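Local coordinates for thiamin pyrophosphokinase family protein (Enterococcus faecalis, PDB 3MEL), which probably transfers pyrophosphate from ATP to thiamine to form thiamine diphosphate, and binds magnesium and thiamine diphosphate, at residues A[2-16]-A[91-103]. Numbering follows the deposited sequence.
Sequences SRVLLVAGGNPSDWP and FPQAEMTIIGATG
Two neighbouring parallel strands, 3-7 and 95-99, pair in the parallel part of the sheet of the catalytic domain, and their C-terminal loops lead to the thiamine diphosphate site. Backbone bonds alternate between them, with Glu-95 N giving to Ser-2 O, Val-4 N to Glu-95 O, Thr-97 N to Val-4 O, Leu-6 N to Thr-97 O, Ile-99 N to Leu-6 O and Ala-8 N to Ile-99 O. The Leu-6 N to Thr-97 O bond is 2.8 Å long and nearly straight at 174°.

Ile-99 carries much of the packing on one face of the sheet. Its CG1 sits between the backbone N and the carbonyl carbon (chi1 72°), and CD1 beyond it lies 3.3 Å from the centroid of the Trp-15 five-membered ring, almost on the ring normal, in a CH-pi contact; Pro-12 CA lies over the opposite face of the indole, toward its rim. The CG2 branch of Ile-99 meets Pro-16 CG at 3.5 Å.

The parallel order 68-70, 45-48, 26-29, 3-7, 95-99, 128-131, with intervening helices, gives a Rossmann-like alpha/beta arrangement. On the face opposite Ile-99, where helix 79-90 packs on Met-96, Met-96 SE rests 3.8 Å from Val-4 CB, while Val-4 CG2 fits against Ala-94 CB (3.5 Å). Back on the Ile-99 face, at its solvent end, Arg-3 and Glu-95 run side by side toward a long salt bridge, NE to OE1 3.9 Å, their guanidinium and carboxylate planes 50° apart; Glu-95 OE2 pairs with Arg-129. Past the strands, Gly-10 N donates a weak bond to Gly-100 O, close to where Ala-8 approaches the bound ligand.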
loop_
_atom_site.group_PDB
_atom_site.type_symbol
_atom_site.label_atom_id
_atom_site.label_comp_id
_atom_site.label_asym_id
_atom_site.label_seq_id
_atom_site.Cartn_x
_atom_site.Cartn_y
_atom_site.Cartn_z
ATOM N N SER A 2 -22.013 7.226 16.114
ATOM C CA SER A 2 -21.137 8.393 16.063
ATOM C C SER A 2 -20.060 8.199 15.012
ATOM O O SER A 2 -19.568 7.104 14.832
ATOM C CB SER A 2 -20.504 8.628 17.435
ATOM O OG SER A 2 -20.209 7.389 18.056
ATOM N N ARG A 3 -19.696 9.257 14.307
ATOM C CA ARG A 3 -18.583 9.152 13.386
ATOM C C ARG A 3 -17.561 10.240 13.641
ATOM O O ARG A 3 -17.927 11.367 13.977
ATOM C CB ARG A 3 -19.079 9.239 11.956
ATOM C CG ARG A 3 -20.035 8.142 11.611
ATOM C CD ARG A 3 -20.431 8.234 10.161
ATOM N NE ARG A 3 -21.460 7.254 9.846
ATOM C CZ ARG A 3 -22.757 7.527 9.807
ATOM N NH1 ARG A 3 -23.185 8.761 10.053
ATOM N NH2 ARG A 3 -23.623 6.566 9.514
ATOM N N VAL A 4 -16.282 9.910 13.495
ATOM C CA VAL A 4 -15.257 10.927 13.620
ATOM C C VAL A 4 -14.452 10.968 12.351
ATOM O O VAL A 4 -14.158 9.931 11.785
ATOM C CB VAL A 4 -14.326 10.644 14.785
ATOM C CG1 VAL A 4 -13.315 11.771 14.920
ATOM C CG2 VAL A 4 -15.126 10.447 16.079
ATOM N N LEU A 5 -14.100 12.160 11.894
ATOM C CA LEU A 5 -13.320 12.300 10.663
ATOM C C LEU A 5 -11.912 12.840 10.913
ATOM O O LEU A 5 -11.772 13.907 11.489
ATOM C CB LEU A 5 -14.028 13.241 9.699
ATOM C CG LEU A 5 -13.262 13.472 8.405
ATOM C CD1 LEU A 5 -13.370 12.247 7.521
ATOM C CD2 LEU A 5 -13.788 14.676 7.678
ATOM N N LEU A 6 -10.878 12.118 10.467
ATOM C CA LEU A 6 -9.480 12.543 10.674
ATOM C C LEU A 6 -8.793 12.932 9.364
ATOM O O LEU A 6 -8.990 12.278 8.360
ATOM C CB LEU A 6 -8.679 11.455 11.393
ATOM C CG LEU A 6 -9.236 10.962 12.730
ATOM C CD1 LEU A 6 -10.401 10.016 12.473
ATOM C CD2 LEU A 6 -8.182 10.283 13.576
ATOM N N VAL A 7 -7.991 13.994 9.371
ATOM C CA VAL A 7 -7.407 14.507 8.128
ATOM C C VAL A 7 -5.870 14.634 8.158
ATOM O O VAL A 7 -5.312 15.544 8.762
ATOM C CB VAL A 7 -8.036 15.861 7.744
ATOM C CG1 VAL A 7 -7.589 16.287 6.373
ATOM C CG2 VAL A 7 -9.564 15.777 7.815
ATOM N N ALA A 8 -5.188 13.691 7.516
ATOM C CA ALA A 8 -3.752 13.777 7.317
ATOM C C ALA A 8 -3.443 14.833 6.262
ATOM O O ALA A 8 -4.344 15.507 5.761
ATOM C CB ALA A 8 -3.202 12.447 6.902
ATOM N N GLY A 9 -2.166 14.964 5.924
ATOM C CA GLY A 9 -1.698 16.093 5.143
ATOM C C GLY A 9 -1.727 15.881 3.648
ATOM O O GLY A 9 -1.174 16.671 2.885
ATOM N N GLY A 10 -2.385 14.811 3.230
ATOM C CA GLY A 10 -2.455 14.476 1.825
ATOM C C GLY A 10 -3.055 15.615 1.043
ATOM O O GLY A 10 -3.665 16.509 1.618
ATOM N N ASN A 11 -2.866 15.599 -0.269
ATOM C CA ASN A 11 -3.579 16.533 -1.118
ATOM C C ASN A 11 -5.066 16.193 -1.068
ATOM O O ASN A 11 -5.450 15.029 -1.270
ATOM C CB ASN A 11 -3.052 16.489 -2.556
ATOM C CG ASN A 11 -3.861 17.373 -3.503
ATOM O OD1 ASN A 11 -4.746 18.116 -3.075
ATOM N ND2 ASN A 11 -3.554 17.300 -4.794
ATOM N N PRO A 12 -5.904 17.200 -0.752
ATOM C CA PRO A 12 -7.370 17.082 -0.676
ATOM C C PRO A 12 -7.986 16.638 -2.001
ATOM O O PRO A 12 -9.123 16.165 -2.022
ATOM C CB PRO A 12 -7.814 18.510 -0.345
ATOM C CG PRO A 12 -6.645 19.120 0.316
ATOM C CD PRO A 12 -5.443 18.538 -0.345
ATOM N N SER A 13 -7.240 16.792 -3.091
ATOM C CA SER A 13 -7.693 16.355 -4.408
ATOM C C SER A 13 -7.998 14.864 -4.412
ATOM O O SER A 13 -8.794 14.391 -5.218
ATOM C CB SER A 13 -6.633 16.653 -5.468
ATOM O OG SER A 13 -6.471 18.048 -5.645
ATOM N N ASP A 14 -7.361 14.128 -3.506
ATOM C CA ASP A 14 -7.493 12.679 -3.470
ATOM C C ASP A 14 -8.382 12.246 -2.342
ATOM O O ASP A 14 -8.399 11.061 -1.987
ATOM C CB ASP A 14 -6.134 12.008 -3.315
ATOM C CG ASP A 14 -5.169 12.413 -4.389
ATOM O OD1 ASP A 14 -5.623 12.737 -5.508
ATOM O OD2 ASP A 14 -3.955 12.411 -4.108
ATOM N N TRP A 15 -9.106 13.211 -1.778
ATOM C CA TRP A 15 -10.081 12.936 -0.743
ATOM C C TRP A 15 -11.259 12.145 -1.307
ATOM O O TRP A 15 -11.567 12.225 -2.498
ATOM C CB TRP A 15 -10.610 14.243 -0.161
ATOM C CG TRP A 15 -9.781 14.875 0.940
ATOM C CD1 TRP A 15 -8.620 14.397 1.502
ATOM C CD2 TRP A 15 -10.071 16.103 1.616
ATOM N NE1 TRP A 15 -8.171 15.261 2.472
ATOM C CE2 TRP A 15 -9.047 16.313 2.565
ATOM C CE3 TRP A 15 -11.094 17.051 1.505
ATOM C CZ2 TRP A 15 -9.026 17.432 3.397
ATOM C CZ3 TRP A 15 -11.069 18.155 2.323
ATOM C CH2 TRP A 15 -10.043 18.340 3.258
ATOM N N PRO A 16 -11.932 11.376 -0.447
ATOM C CA PRO A 16 -13.199 10.822 -0.886
ATOM C C PRO A 16 -14.183 11.986 -0.902
ATOM O O PRO A 16 -13.901 13.058 -0.354
ATOM C CB PRO A 16 -13.585 9.872 0.248
ATOM C CG PRO A 16 -12.495 9.937 1.252
ATOM C CD PRO A 16 -11.706 11.154 0.986
ATOM N N PHE A 91 -13.909 9.507 21.910
ATOM C CA PHE A 91 -15.086 8.916 21.253
ATOM C C PHE A 91 -14.917 7.418 21.094
ATOM O O PHE A 91 -14.849 6.917 19.986
ATOM C CB PHE A 91 -15.295 9.536 19.876
ATOM C CG PHE A 91 -15.655 10.999 19.915
ATOM C CD1 PHE A 91 -16.956 11.414 19.667
ATOM C CD2 PHE A 91 -14.699 11.956 20.215
ATOM C CE1 PHE A 91 -17.288 12.760 19.711
ATOM C CE2 PHE A 91 -15.023 13.287 20.252
ATOM C CZ PHE A 91 -16.318 13.694 20.000
ATOM N N PRO A 92 -14.875 6.683 22.206
ATOM C CA PRO A 92 -14.343 5.322 22.098
ATOM C C PRO A 92 -15.194 4.365 21.249
ATOM O O PRO A 92 -14.788 3.232 21.006
ATOM C CB PRO A 92 -14.285 4.840 23.557
ATOM C CG PRO A 92 -14.629 6.032 24.404
ATOM C CD PRO A 92 -15.388 6.976 23.552
ATOM N N GLN A 93 -16.364 4.789 20.807
ATOM C CA GLN A 93 -17.227 3.857 20.087
ATOM C C GLN A 93 -17.511 4.341 18.691
ATOM O O GLN A 93 -18.238 3.707 17.942
ATOM C CB GLN A 93 -18.541 3.643 20.825
ATOM C CG GLN A 93 -18.408 3.077 22.228
ATOM C CD GLN A 93 -19.776 2.779 22.799
ATOM O OE1 GLN A 93 -20.507 3.689 23.220
ATOM N NE2 GLN A 93 -20.156 1.502 22.781
ATOM N N ALA A 94 -16.909 5.464 18.344
ATOM C CA ALA A 94 -17.169 6.110 17.071
ATOM C C ALA A 94 -16.364 5.475 15.953
ATOM O O ALA A 94 -15.259 4.962 16.170
ATOM C CB ALA A 94 -16.857 7.601 17.161
ATOM N N GLU A 95 -16.933 5.544 14.754
ATOM C CA GLU A 95 -16.326 5.003 13.564
ATOM C C GLU A 95 -15.329 5.971 12.944
ATOM O O GLU A 95 -15.715 6.929 12.285
ATOM C CB GLU A 95 -17.415 4.696 12.561
ATOM C CG GLU A 95 -16.904 4.103 11.283
ATOM C CD GLU A 95 -17.797 4.437 10.133
ATOM O OE1 GLU A 95 -17.906 5.637 9.805
ATOM O OE2 GLU A 95 -18.383 3.500 9.566
HETATM N N MSE A 96 -14.044 5.682 13.128
HETATM C CA MSE A 96 -12.958 6.548 12.678
HETATM C C MSE A 96 -12.644 6.471 11.193
HETATM O O MSE A 96 -12.207 5.451 10.681
HETATM C CB MSE A 96 -11.720 6.199 13.469
HETATM C CG MSE A 96 -12.016 6.082 14.940
HETATM SE SE MSE A 96 -12.019 7.844 15.797
HETATM C CE MSE A 96 -12.975 7.353 17.411
ATOM N N THR A 97 -12.846 7.577 10.505
ATOM C CA THR A 97 -12.579 7.650 9.084
ATOM C C THR A 97 -11.334 8.480 8.874
ATOM O O THR A 97 -11.280 9.651 9.246
ATOM C CB THR A 97 -13.759 8.303 8.339
ATOM O OG1 THR A 97 -14.948 7.533 8.560
ATOM C CG2 THR A 97 -13.479 8.402 6.856
ATOM N N ILE A 98 -10.322 7.872 8.280
ATOM C CA ILE A 98 -9.076 8.579 8.062
ATOM C C ILE A 98 -8.891 8.910 6.606
ATOM O O ILE A 98 -8.691 8.027 5.789
ATOM C CB ILE A 98 -7.875 7.768 8.553
ATOM C CG1 ILE A 98 -8.046 7.412 10.030
ATOM C CG2 ILE A 98 -6.586 8.549 8.349
ATOM C CD1 ILE A 98 -6.812 6.738 10.624
ATOM N N ILE A 99 -8.953 10.187 6.273
ATOM C CA ILE A 99 -8.655 10.600 4.917
ATOM C C ILE A 99 -7.364 11.430 4.855
ATOM O O ILE A 99 -6.879 11.924 5.874
ATOM C CB ILE A 99 -9.818 11.378 4.290
ATOM C CG1 ILE A 99 -9.929 12.771 4.913
ATOM C CG2 ILE A 99 -11.113 10.583 4.430
ATOM C CD1 ILE A 99 -10.806 13.728 4.150
ATOM N N GLY A 100 -6.803 11.550 3.652
ATOM C CA GLY A 100 -5.649 12.385 3.410
ATOM C C GLY A 100 -4.381 11.670 3.753
ATOM O O GLY A 100 -3.324 12.287 3.796
ATOM N N ALA A 101 -4.479 10.374 4.037
ATOM C CA ALA A 101 -3.286 9.562 4.281
ATOM C C ALA A 101 -2.763 9.073 2.936
ATOM O O ALA A 101 -2.597 7.864 2.725
ATOM C CB ALA A 101 -3.598 8.395 5.198
ATOM N N THR A 102 -2.500 10.037 2.047
ATOM C CA THR A 102 -2.247 9.805 0.621
ATOM C C THR A 102 -0.882 10.351 0.158
ATOM O O THR A 102 -0.556 10.327 -1.033
ATOM C CB THR A 102 -3.409 10.391 -0.282
ATOM O OG1 THR A 102 -3.502 11.819 -0.145
ATOM C CG2 THR A 102 -4.748 9.759 0.072
ATOM N N GLY A 103 -0.085 10.829 1.106
ATOM C CA GLY A 103 1.207 11.412 0.784
ATOM C C GLY A 103 2.101 10.671 -0.212
ATOM O O GLY A 103 2.996 11.295 -0.809
#